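Local coordinates for protein L-threonine dehydrogenase (Flavobacterium frigidimaris, PDB 2YY7) that probably oxidises L-threonine at its 3-hydroxyl with bound NAD as the cofactor, as an epimerase-like member of the short-chain dehydrogenase/reductase superfamily, at residues Y201-S206 against F247-I252; N254-K257 against E262-I265. All coordinates share one frame; numbering follows the deposited sequence.

Contact 1 (Y201-S206 against F247-I252)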
loop_
_atom_site.group_PDB
_atom_site.type_symbol
_atom_site.label_atom_id
_atom_site.label_comp_id
_atom_site.label_asym_id
_atom_site.label_seq_id
_atom_site.Cartn_x
_atom_site.Cartn_y
_atom_site.Cartn_z
ATOM N N TYR A 201 6.219 21.998 -30.382
ATOM C CA TYR A 201 5.916 20.804 -29.604
ATOM C C TYR A 201 4.433 20.684 -29.273
ATOM O O TYR A 201 3.755 21.681 -29.028
ATOM C CB TYR A 201 6.732 20.826 -28.301
ATOM C CG TYR A 201 6.435 19.697 -27.326
ATOM C CD1 TYR A 201 6.120 19.970 -25.995
ATOM C CD2 TYR A 201 6.472 18.362 -27.733
ATOM C CE1 TYR A 201 5.847 18.950 -25.091
ATOM C CE2 TYR A 201 6.201 17.325 -26.834
ATOM C CZ TYR A 201 5.887 17.630 -25.513
ATOM O OH TYR A 201 5.597 16.626 -24.621
ATOM N N GLU A 202 3.937 19.453 -29.289
ATOM C CA GLU A 202 2.555 19.178 -28.938
ATOM C C GLU A 202 2.615 18.461 -27.591
ATOM O O GLU A 202 2.971 17.286 -27.509
ATOM C CB GLU A 202 1.891 18.313 -30.015
ATOM C CG GLU A 202 1.716 19.056 -31.346
ATOM C CD GLU A 202 0.932 18.262 -32.379
ATOM O OE1 GLU A 202 0.659 18.807 -33.469
ATOM O OE2 GLU A 202 0.590 17.096 -32.104
ATOM N N CYS A 203 2.283 19.201 -26.539
ATOM C CA CYS A 203 2.317 18.720 -25.158
ATOM C C CYS A 203 1.146 17.805 -24.779
ATOM O O CYS A 203 -0.003 18.096 -25.110
ATOM C CB CYS A 203 2.343 19.935 -24.230
ATOM S SG CYS A 203 2.812 19.607 -22.530
ATOM N N PHE A 204 1.430 16.711 -24.070
ATOM C CA PHE A 204 0.371 15.792 -23.669
ATOM C C PHE A 204 -0.276 16.112 -22.316
ATOM O O PHE A 204 -1.014 15.296 -21.761
ATOM C CB PHE A 204 0.870 14.337 -23.705
ATOM C CG PHE A 204 1.981 14.029 -22.736
ATOM C CD1 PHE A 204 1.725 13.903 -21.375
ATOM C CD2 PHE A 204 3.280 13.809 -23.198
ATOM C CE1 PHE A 204 2.743 13.554 -20.485
ATOM C CE2 PHE A 204 4.304 13.461 -22.317
ATOM C CZ PHE A 204 4.036 13.331 -20.960
ATOM N N LEU A 205 -0.001 17.309 -21.808
ATOM C CA LEU A 205 -0.565 17.801 -20.551
ATOM C C LEU A 205 -1.021 19.244 -20.805
ATOM O O LEU A 205 -0.391 19.955 -21.587
ATOM C CB LEU A 205 0.494 17.778 -19.447
ATOM C CG LEU A 205 0.352 16.773 -18.297
ATOM C CD1 LEU A 205 -0.082 15.403 -18.799
ATOM C CD2 LEU A 205 1.681 16.693 -17.565
ATOM N N SER A 206 -2.106 19.670 -20.155
ATOM C CA SER A 206 -2.620 21.029 -20.332
ATOM C C SER A 206 -1.637 22.068 -19.785
ATOM O O SER A 206 -0.884 21.796 -18.847
ATOM C CB SER A 206 -3.999 21.179 -19.673
ATOM O OG SER A 206 -3.981 20.764 -18.322
ATOM N N PHE A 247 6.847 23.732 -11.774
ATOM C CA PHE A 247 6.500 24.609 -12.879
ATOM C C PHE A 247 5.429 23.993 -13.768
ATOM O O PHE A 247 5.149 22.800 -13.687
ATOM C CB PHE A 247 7.759 24.951 -13.703
ATOM C CG PHE A 247 8.460 23.748 -14.315
ATOM C CD1 PHE A 247 7.923 23.090 -15.422
ATOM C CD2 PHE A 247 9.675 23.302 -13.800
ATOM C CE1 PHE A 247 8.589 22.001 -16.011
ATOM C CE2 PHE A 247 10.353 22.214 -14.377
ATOM C CZ PHE A 247 9.805 21.564 -15.485
ATOM N N THR A 248 4.819 24.823 -14.604
ATOM C CA THR A 248 3.779 24.386 -15.526
ATOM C C THR A 248 4.386 24.296 -16.919
ATOM O O THR A 248 5.499 24.772 -17.151
ATOM C CB THR A 248 2.637 25.418 -15.602
ATOM O OG1 THR A 248 3.176 26.669 -16.050
ATOM C CG2 THR A 248 1.977 25.613 -14.243
ATOM N N PRO A 249 3.671 23.668 -17.863
ATOM C CA PRO A 249 4.208 23.571 -19.221
ATOM C C PRO A 249 4.411 24.977 -19.793
ATOM O O PRO A 249 5.400 25.239 -20.479
ATOM C CB PRO A 249 3.128 22.788 -19.957
ATOM C CG PRO A 249 2.625 21.860 -18.886
ATOM C CD PRO A 249 2.506 22.782 -17.693
ATOM N N THR A 250 3.477 25.882 -19.494
ATOM C CA THR A 250 3.572 27.257 -19.979
ATOM C C THR A 250 4.891 27.875 -19.531
ATOM O O THR A 250 5.582 28.527 -20.320
ATOM C CB THR A 250 2.414 28.143 -19.449
ATOM O OG1 THR A 250 1.161 27.625 -19.905
ATOM C CG2 THR A 250 2.563 29.577 -19.949
ATOM N N GLU A 251 5.252 27.659 -18.269
ATOM C CA GLU A 251 6.490 28.227 -17.748
ATOM C C GLU A 251 7.753 27.632 -18.374
ATOM O O GLU A 251 8.667 28.378 -18.724
ATOM C CB GLU A 251 6.546 28.083 -16.221
ATOM C CG GLU A 251 5.390 28.782 -15.504
ATOM C CD GLU A 251 5.361 28.516 -14.005
ATOM O OE1 GLU A 251 5.405 27.333 -13.601
ATOM O OE2 GLU A 251 5.280 29.489 -13.226
ATOM N N ILE A 252 7.825 26.308 -18.522
ATOM C CA ILE A 252 9.029 25.730 -19.110
ATOM C C ILE A 252 9.130 26.073 -20.595
ATOM O O ILE A 252 10.226 26.252 -21.122
ATOM C CB ILE A 252 9.117 24.186 -18.912
ATOM C CG1 ILE A 252 10.401 23.668 -19.571
ATOM C CG2 ILE A 252 7.899 23.492 -19.503
ATOM C CD1 ILE A 252 10.778 22.252 -19.182
#
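Pro-249 is the first residue of helix 249-257, inside the capping box of Thr-248 and Glu-251, and sets its ring against Cys-203 at the end of strand 200-203 and the carbonyl of Ser-206 in the loop after it. Both elements belong to the C-terminal lobe, which in epimerase-like extended short-chain dehydrogenases is built onto the Rossmann core. The closest backbone approach agrees with a contact made at one residue: the CA atoms of Ser-206 and Pro-249 lie 7.4 Å apart, and Pro-249 supplies more than half of the buried surface, 64 of 118 Å². Its CG lies 3.5 Å from Ser-206 O, in van der Waals contact and with no hydrogen bond across the segments. The same oxygen is hydrogen-bonded to Thr-209 OG1, so the ring packs beside an atom that already has a polar partner. On the strand side, Cys-203 SG stands 4.1 Å from Pro-249 CB. The thiol gets there because SG lies anti to the backbone N (chi1 -165°), which carries it off the strand toward the helix start. Tyr-187 of helix 187-197 and Tyr-267 of strand 264-267 also pack on the proline. Just before the proline, Thr-248 is the N-cap. Its OG1 accepts from Glu-251 N at 3.2 Å, and the hydroxyl thereby occupies an N-H of the first turn that has no helical carbonyl to meet. Thr-250 OG1 has Ser-207 O and Glu-208 OE2 as hydrogen-bond partners, which must share its one proton, a second tie to the chain after Ser-206. The reciprocal half of the box is a clearly bent bond: Thr-248 N donates to Glu-251 OE1 at 2.8 Å, with an N-H...O angle of 147°, on the anti side of the carboxylate and 16° out of its plane.

Contact 2 (N254-K257 against E262-I265)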
loop_
_atom_site.group_PDB
_atom_site.type_symbol
_atom_site.label_atom_id
_atom_site.label_comp_id
_atom_site.label_asym_id
_atom_site.label_seq_id
_atom_site.Cartn_x
_atom_site.Cartn_y
_atom_site.Cartn_z
ATOM N N ASN A 254 8.070 28.836 -21.881
ATOM C CA ASN A 254 8.477 30.238 -21.912
ATOM C C ASN A 254 9.973 30.386 -21.653
ATOM O O ASN A 254 10.625 31.266 -22.216
ATOM C CB ASN A 254 7.698 31.061 -20.878
ATOM C CG ASN A 254 6.274 31.364 -21.320
ATOM O OD1 ASN A 254 5.953 31.299 -22.508
ATOM N ND2 ASN A 254 5.419 31.722 -20.365
ATOM N N GLU A 255 10.523 29.531 -20.797
ATOM C CA GLU A 255 11.948 29.601 -20.510
ATOM C C GLU A 255 12.719 29.184 -21.765
ATOM O O GLU A 255 13.754 29.767 -22.095
ATOM C CB GLU A 255 12.311 28.679 -19.343
ATOM C CG GLU A 255 13.731 28.882 -18.835
ATOM C CD GLU A 255 13.946 30.263 -18.244
ATOM O OE1 GLU A 255 15.110 30.706 -18.174
ATOM O OE2 GLU A 255 12.952 30.906 -17.843
ATOM N N ILE A 256 12.208 28.170 -22.460
ATOM C CA ILE A 256 12.840 27.685 -23.685
ATOM C C ILE A 256 12.797 28.763 -24.769
ATOM O O ILE A 256 13.734 28.894 -25.562
ATOM C CB ILE A 256 12.134 26.403 -24.205
ATOM C CG1 ILE A 256 12.389 25.248 -23.235
ATOM C CG2 ILE A 256 12.635 26.041 -25.604
ATOM C CD1 ILE A 256 11.629 23.981 -23.571
ATOM N N LYS A 257 11.714 29.537 -24.791
ATOM C CA LYS A 257 11.555 30.605 -25.783
ATOM C C LYS A 257 12.642 31.670 -25.690
ATOM O O LYS A 257 12.890 32.389 -26.656
ATOM C CB LYS A 257 10.182 31.265 -25.649
ATOM C CG LYS A 257 9.043 30.404 -26.157
ATOM C CD LYS A 257 7.699 31.098 -26.014
ATOM C CE LYS A 257 6.585 30.234 -26.590
ATOM N NZ LYS A 257 5.230 30.791 -26.324
ATOM N N GLU A 262 11.513 31.397 -31.722
ATOM C CA GLU A 262 10.481 30.954 -32.649
ATOM C C GLU A 262 9.723 29.720 -32.164
ATOM O O GLU A 262 8.765 29.288 -32.801
ATOM C CB GLU A 262 11.093 30.668 -34.025
ATOM C CG GLU A 262 12.109 29.529 -34.043
ATOM C CD GLU A 262 13.524 29.964 -33.669
ATOM O OE1 GLU A 262 13.692 30.729 -32.695
ATOM O OE2 GLU A 262 14.475 29.525 -34.349
ATOM N N PHE A 263 10.145 29.157 -31.038
ATOM C CA PHE A 263 9.488 27.971 -30.495
ATOM C C PHE A 263 8.016 28.207 -30.179
ATOM O O PHE A 263 7.662 29.198 -29.551
ATOM C CB PHE A 263 10.194 27.507 -29.218
ATOM C CG PHE A 263 9.508 26.354 -28.531
ATOM C CD1 PHE A 263 9.334 25.139 -29.187
ATOM C CD2 PHE A 263 9.048 26.482 -27.226
ATOM C CE1 PHE A 263 8.713 24.064 -28.553
ATOM C CE2 PHE A 263 8.424 25.413 -26.578
ATOM C CZ PHE A 263 8.256 24.199 -27.245
ATOM N N THR A 264 7.166 27.279 -30.608
ATOM C CA THR A 264 5.736 27.375 -30.346
ATOM C C THR A 264 5.253 26.079 -29.709
ATOM O O THR A 264 5.824 25.012 -29.938
ATOM C CB THR A 264 4.938 27.624 -31.638
ATOM O OG1 THR A 264 5.177 26.560 -32.565
ATOM C CG2 THR A 264 5.348 28.949 -32.265
ATOM N N ILE A 265 4.193 26.169 -28.914
ATOM C CA ILE A 265 3.664 24.996 -28.238
ATOM C C ILE A 265 2.140 24.959 -28.220
ATOM O O ILE A 265 1.484 25.974 -27.989
ATOM C CB ILE A 265 4.184 24.934 -26.781
ATOM C CG1 ILE A 265 3.700 23.652 -26.092
ATOM C CG2 ILE A 265 3.709 26.158 -26.007
ATOM C CD1 ILE A 265 4.299 23.444 -24.707
HETATM O O HOH W 1 3.360 29.117 -28.214
#
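Ile-256 and Lys-257, in the C-terminal part of helix 249-257, both converge on Phe-263, whose ring is turned back toward the helix. Phe-263 has CG anti to its own N; this chi1 of 175° swings the ring toward the helix, and chi2 of 60° leaves CD2 as the atom met by both partners. Ile-256 offers the methyl branch, CG2, at 4.0 Å from Phe-263 CD2, approaching the ring obliquely. Lys-257 comes to the ring edge near its plane, its CG 4.1 Å from Phe-263 CD2, and its side chain runs at about a right angle to that of Phe-263. The extended chain beyond CG carries the methylenes past the carbonyl oxygen, CE lying 3.3 Å from Phe-263 O. The ammonium goes on to a water that accepts from Lys-257 NZ and from Ile-265 N, each at 3.1 Å, giving the strand N-H a solvent partner on the side away from strand 200-203. With an alanine here the methylenes and ammonium would be missing, which would probably leave the edge of Phe-263 less covered and the water at Ile-265 N without its lysine. Ile-191 touches both Ile-256 and Phe-263 from helix 187-197. This is a short helix-loop-strand (alpha-beta) connection, in which the helix packs on the strand that follows it and that strand joins 200-203 in a parallel pair.

How the contacts relate
The centres of contacts 1 and 2 are 10 Å apart, on the same side of the chain's centre. Along the chain they come in series: contact 1 ends before contact 2 begins. Helix 249-257 serves both, with its first turn in contact 1 and its C-terminal part in contact 2, while strands 200-203 and 264-267 lie parallel as neighbours in a two-stranded sheet. The contacts meet directly there: Tyr-201 N is 3.1 Å from Thr-264 O, a probable hydrogen bond, and Cys-203 CB packs 4.0 Å from Ile-265 CD1. One helix therefore lies against both strands of this small sheet, and both contacts lie away from the annotated NAD-binding residues.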